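Long-range contact in cobalamin-binding protein (Desulfitobacterium hafniense, PDB 4JGI), which binds methylcobalamin through a Rossmann-like domain and probably carries the methyl group for an O-demethylase system: residues M11-I19 against Y58-I69. Residues are numbered along the deposited sequence; the frame is centred on the assembly and turned at random.
Sequences MSDLDEGAI and YFIGDLIFAGEI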
loop_
_atom_site.group_PDB
_atom_site.type_symbol
_atom_site.label_atom_id
_atom_site.label_comp_id
_atom_site.label_asym_id
_atom_site.label_seq_id
_atom_site.Cartn_x
_atom_site.Cartn_y
_atom_site.Cartn_z
ATOM N N MET A 11 -7.954 -1.805 -15.465
ATOM C CA MET A 11 -7.146 -1.158 -14.387
ATOM C C MET A 11 -5.678 -1.270 -14.743
ATOM O O MET A 11 -4.927 -0.324 -14.671
ATOM C CB MET A 11 -7.440 -1.752 -13.058
ATOM C CG MET A 11 -6.632 -1.230 -11.855
ATOM S SD MET A 11 -7.104 0.528 -11.539
ATOM C CE MET A 11 -5.464 1.111 -11.185
ATOM N N SER A 12 -5.215 -2.439 -15.139
ATOM C CA SER A 12 -3.847 -2.614 -15.572
ATOM C C SER A 12 -3.445 -1.627 -16.658
ATOM O O SER A 12 -2.301 -1.092 -16.599
ATOM C CB SER A 12 -3.647 -4.048 -16.075
ATOM O OG SER A 12 -2.323 -4.234 -16.516
ATOM N N ASP A 13 -4.364 -1.393 -17.628
ATOM C CA ASP A 13 -4.118 -0.502 -18.727
ATOM C C ASP A 13 -4.294 0.989 -18.339
ATOM O O ASP A 13 -4.072 1.893 -19.192
ATOM C CB ASP A 13 -5.158 -0.795 -19.860
ATOM C CG ASP A 13 -4.893 -2.106 -20.561
ATOM O OD1 ASP A 13 -3.807 -2.675 -20.460
ATOM O OD2 ASP A 13 -5.815 -2.585 -21.268
ATOM N N LEU A 14 -4.775 1.247 -17.127
ATOM C CA LEU A 14 -5.048 2.625 -16.653
ATOM C C LEU A 14 -6.063 3.313 -17.590
ATOM O O LEU A 14 -5.896 4.546 -17.865
ATOM C CB LEU A 14 -3.778 3.436 -16.512
ATOM C CG LEU A 14 -2.788 2.867 -15.503
ATOM C CD1 LEU A 14 -1.474 3.657 -15.440
ATOM C CD2 LEU A 14 -3.450 2.751 -14.169
ATOM N N ASP A 15 -7.079 2.518 -18.026
ATOM C CA ASP A 15 -8.057 2.911 -19.093
ATOM C C ASP A 15 -9.285 3.462 -18.360
ATOM O O ASP A 15 -10.218 2.705 -18.013
ATOM C CB ASP A 15 -8.415 1.788 -20.046
ATOM C CG ASP A 15 -9.414 2.204 -21.150
ATOM O OD1 ASP A 15 -10.023 3.300 -21.119
ATOM O OD2 ASP A 15 -9.636 1.361 -22.043
ATOM N N GLU A 16 -9.300 4.790 -18.161
ATOM C CA GLU A 16 -10.353 5.390 -17.419
ATOM C C GLU A 16 -11.715 5.250 -18.072
ATOM O O GLU A 16 -12.743 5.204 -17.362
ATOM C CB GLU A 16 -10.034 6.854 -17.111
ATOM C CG GLU A 16 -9.094 6.952 -15.991
ATOM C CD GLU A 16 -9.118 8.342 -15.448
ATOM O OE1 GLU A 16 -8.417 9.226 -16.065
ATOM O OE2 GLU A 16 -9.907 8.517 -14.458
ATOM N N GLY A 17 -11.744 5.186 -19.400
ATOM C CA GLY A 17 -13.034 4.972 -20.096
ATOM C C GLY A 17 -13.617 3.642 -19.676
ATOM O O GLY A 17 -14.777 3.553 -19.275
ATOM N N ALA A 18 -12.824 2.595 -19.822
ATOM C CA ALA A 18 -13.364 1.275 -19.577
ATOM C C ALA A 18 -13.657 1.080 -18.100
ATOM O O ALA A 18 -14.651 0.460 -17.713
ATOM C CB ALA A 18 -12.396 0.232 -20.077
ATOM N N ILE A 19 -12.795 1.611 -17.236
ATOM C CA ILE A 19 -13.051 1.465 -15.825
ATOM C C ILE A 19 -14.378 2.100 -15.470
ATOM O O ILE A 19 -15.216 1.532 -14.750
ATOM C CB ILE A 19 -11.945 2.164 -15.036
ATOM C CG1 ILE A 19 -10.623 1.410 -15.160
ATOM C CG2 ILE A 19 -12.317 2.346 -13.568
ATOM C CD1 ILE A 19 -9.374 2.141 -14.700
ATOM N N TYR A 58 6.025 0.803 -17.594
ATOM C CA TYR A 58 5.443 1.917 -16.908
ATOM C C TYR A 58 6.523 2.658 -16.076
ATOM O O TYR A 58 7.583 2.120 -15.795
ATOM C CB TYR A 58 4.352 1.429 -15.975
ATOM C CG TYR A 58 3.013 1.101 -16.581
ATOM C CD1 TYR A 58 2.722 1.365 -17.918
ATOM C CD2 TYR A 58 2.039 0.537 -15.822
ATOM C CE1 TYR A 58 1.476 1.052 -18.458
ATOM C CE2 TYR A 58 0.789 0.231 -16.325
ATOM C CZ TYR A 58 0.507 0.459 -17.647
ATOM O OH TYR A 58 -0.791 0.227 -18.156
ATOM N N PHE A 59 6.195 3.906 -15.752
ATOM C CA PHE A 59 7.107 4.869 -15.057
ATOM C C PHE A 59 6.481 5.296 -13.741
ATOM O O PHE A 59 5.342 4.896 -13.411
ATOM C CB PHE A 59 7.354 6.088 -15.962
ATOM C CG PHE A 59 7.861 5.681 -17.301
ATOM C CD1 PHE A 59 9.067 5.020 -17.377
ATOM C CD2 PHE A 59 7.039 5.768 -18.408
ATOM C CE1 PHE A 59 9.540 4.568 -18.579
ATOM C CE2 PHE A 59 7.519 5.361 -19.637
ATOM C CZ PHE A 59 8.752 4.719 -19.687
ATOM N N ILE A 60 7.214 6.100 -12.972
ATOM C CA ILE A 60 6.680 6.620 -11.700
ATOM C C ILE A 60 5.318 7.286 -11.900
ATOM O O ILE A 60 4.408 7.118 -11.091
ATOM C CB ILE A 60 7.694 7.633 -11.080
ATOM C CG1 ILE A 60 8.911 6.809 -10.678
ATOM C CG2 ILE A 60 7.154 8.428 -9.886
ATOM C CD1 ILE A 60 8.654 5.644 -9.748
ATOM N N GLY A 61 5.180 8.100 -12.943
ATOM C CA GLY A 61 3.903 8.750 -13.176
ATOM C C GLY A 61 2.740 7.763 -13.224
ATOM O O GLY A 61 1.634 8.036 -12.680
ATOM N N ASP A 62 2.931 6.594 -13.829
ATOM C CA ASP A 62 1.852 5.633 -13.917
ATOM C C ASP A 62 1.473 5.104 -12.549
ATOM O O ASP A 62 0.328 4.836 -12.316
ATOM C CB ASP A 62 2.269 4.486 -14.823
ATOM C CG ASP A 62 2.546 4.994 -16.215
ATOM O OD1 ASP A 62 1.601 5.644 -16.793
ATOM O OD2 ASP A 62 3.679 4.905 -16.728
ATOM N N LEU A 63 2.457 5.007 -11.656
ATOM C CA LEU A 63 2.106 4.605 -10.322
ATOM C C LEU A 63 1.284 5.685 -9.578
ATOM O O LEU A 63 0.423 5.344 -8.764
ATOM C CB LEU A 63 3.304 4.222 -9.503
ATOM C CG LEU A 63 4.165 3.123 -10.041
ATOM C CD1 LEU A 63 5.360 2.933 -9.101
ATOM C CD2 LEU A 63 3.464 1.815 -10.181
ATOM N N ILE A 64 1.627 6.962 -9.772
ATOM C CA ILE A 64 0.822 7.997 -9.223
ATOM C C ILE A 64 -0.614 7.902 -9.747
ATOM O O ILE A 64 -1.606 7.939 -9.000
ATOM C CB ILE A 64 1.483 9.340 -9.553
ATOM C CG1 ILE A 64 2.838 9.427 -8.860
ATOM C CG2 ILE A 64 0.536 10.508 -9.140
ATOM C CD1 ILE A 64 3.649 10.618 -9.270
ATOM N N PHE A 65 -0.722 7.758 -11.068
ATOM C CA PHE A 65 -2.008 7.630 -11.723
ATOM C C PHE A 65 -2.847 6.477 -11.198
ATOM O O PHE A 65 -4.031 6.660 -10.903
ATOM C CB PHE A 65 -1.918 7.511 -13.233
ATOM C CG PHE A 65 -1.148 8.624 -13.957
ATOM C CD1 PHE A 65 -0.895 9.881 -13.422
ATOM C CD2 PHE A 65 -0.661 8.355 -15.200
ATOM C CE1 PHE A 65 -0.159 10.798 -14.127
ATOM C CE2 PHE A 65 0.070 9.245 -15.900
ATOM C CZ PHE A 65 0.362 10.465 -15.339
ATOM N N ALA A 66 -2.195 5.325 -11.006
ATOM C CA ALA A 66 -2.921 4.180 -10.593
ATOM C C ALA A 66 -3.602 4.368 -9.284
ATOM O O ALA A 66 -4.765 3.934 -9.089
ATOM C CB ALA A 66 -1.993 2.961 -10.540
ATOM N N GLY A 67 -2.881 4.929 -8.304
ATOM C CA GLY A 67 -3.507 5.171 -7.048
ATOM C C GLY A 67 -4.734 6.088 -7.069
ATOM O O GLY A 67 -5.754 5.848 -6.431
ATOM N N GLU A 68 -4.581 7.174 -7.831
ATOM C CA GLU A 68 -5.658 8.120 -7.970
ATOM C C GLU A 68 -6.842 7.537 -8.716
ATOM O O GLU A 68 -7.989 7.771 -8.348
ATOM C CB GLU A 68 -5.194 9.386 -8.668
ATOM C CG GLU A 68 -4.044 10.086 -7.937
ATOM C CD GLU A 68 -4.209 10.460 -6.479
ATOM O OE1 GLU A 68 -5.322 10.595 -6.002
ATOM O OE2 GLU A 68 -3.185 10.552 -5.784
ATOM N N ILE A 69 -6.552 6.714 -9.717
ATOM C CA ILE A 69 -7.623 6.058 -10.494
ATOM C C ILE A 69 -8.369 5.017 -9.651
ATOM O O ILE A 69 -9.616 4.947 -9.579
ATOM C CB ILE A 69 -7.054 5.416 -11.775
ATOM C CG1 ILE A 69 -6.681 6.532 -12.790
ATOM C CG2 ILE A 69 -7.991 4.391 -12.429
ATOM C CD1 ILE A 69 -5.876 6.045 -13.949
HETATM O O HOH W 1 -1.438 1.982 -20.288
#
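Tyr58 reaches across to the end of helix 4-12, its hydroxyl giving a hydrogen bond to the carbonyl of Ser12 (OH to O 2.5 Å). The oxygen lies at the ring's edge and in its plane, and the hydroxyl meets a lone pair in the carbonyl plane, with a C=O...donor angle of 137°. Carbonyls in a helix's last turn lack the usual helical partners; a tyrosine is long enough to supply one from outside. A water donates both to this hydroxyl and to Asp13 O, so the hydroxyl is joined directly to Ser12 O and, through the water, to Asp13 O. A phenylalanine in place of Tyr58 would probably leave the Ser12 carbonyl without this donor and the water without one of its acceptors.

Leu14, the first residue beyond the helix, has the positive phi of a Schellman motif, and this turn directs its side chain at helix 60-77. CG, anti to the carbonyl carbon (chi1 -61°), continues toward that helix. The Leu14 and Asp62 side chains cross at about a right angle, with Leu14 CD1 3.9 Å from Asp62 CB, and CD2 rests on Ala66, 3.9 Å from its CB. Alanine's small methyl lets Leu14 settle close to the helix backbone and also admits Met11, whose bent chain carries CE to 3.6 Å from Ala66 O. Ile69 uses all its branches: CG2 packs tightly on Ile19 CD1 (3.5 Å) and also meets Met11 SD, while CD1 touches Leu14 CD2 and the aliphatic CG of Glu16 (3.9 Å), whose carboxylate belongs at the exposed margin.

The contact thus packs the turn between helices 4-12 and 16-29 against helix 60-77 within the helical B12-binding domain. Helix 32-54 flanks it, Arg52 pairing with Asp13, while Leu63 of helix 60-77 touches the cobalamin and helix 104-115.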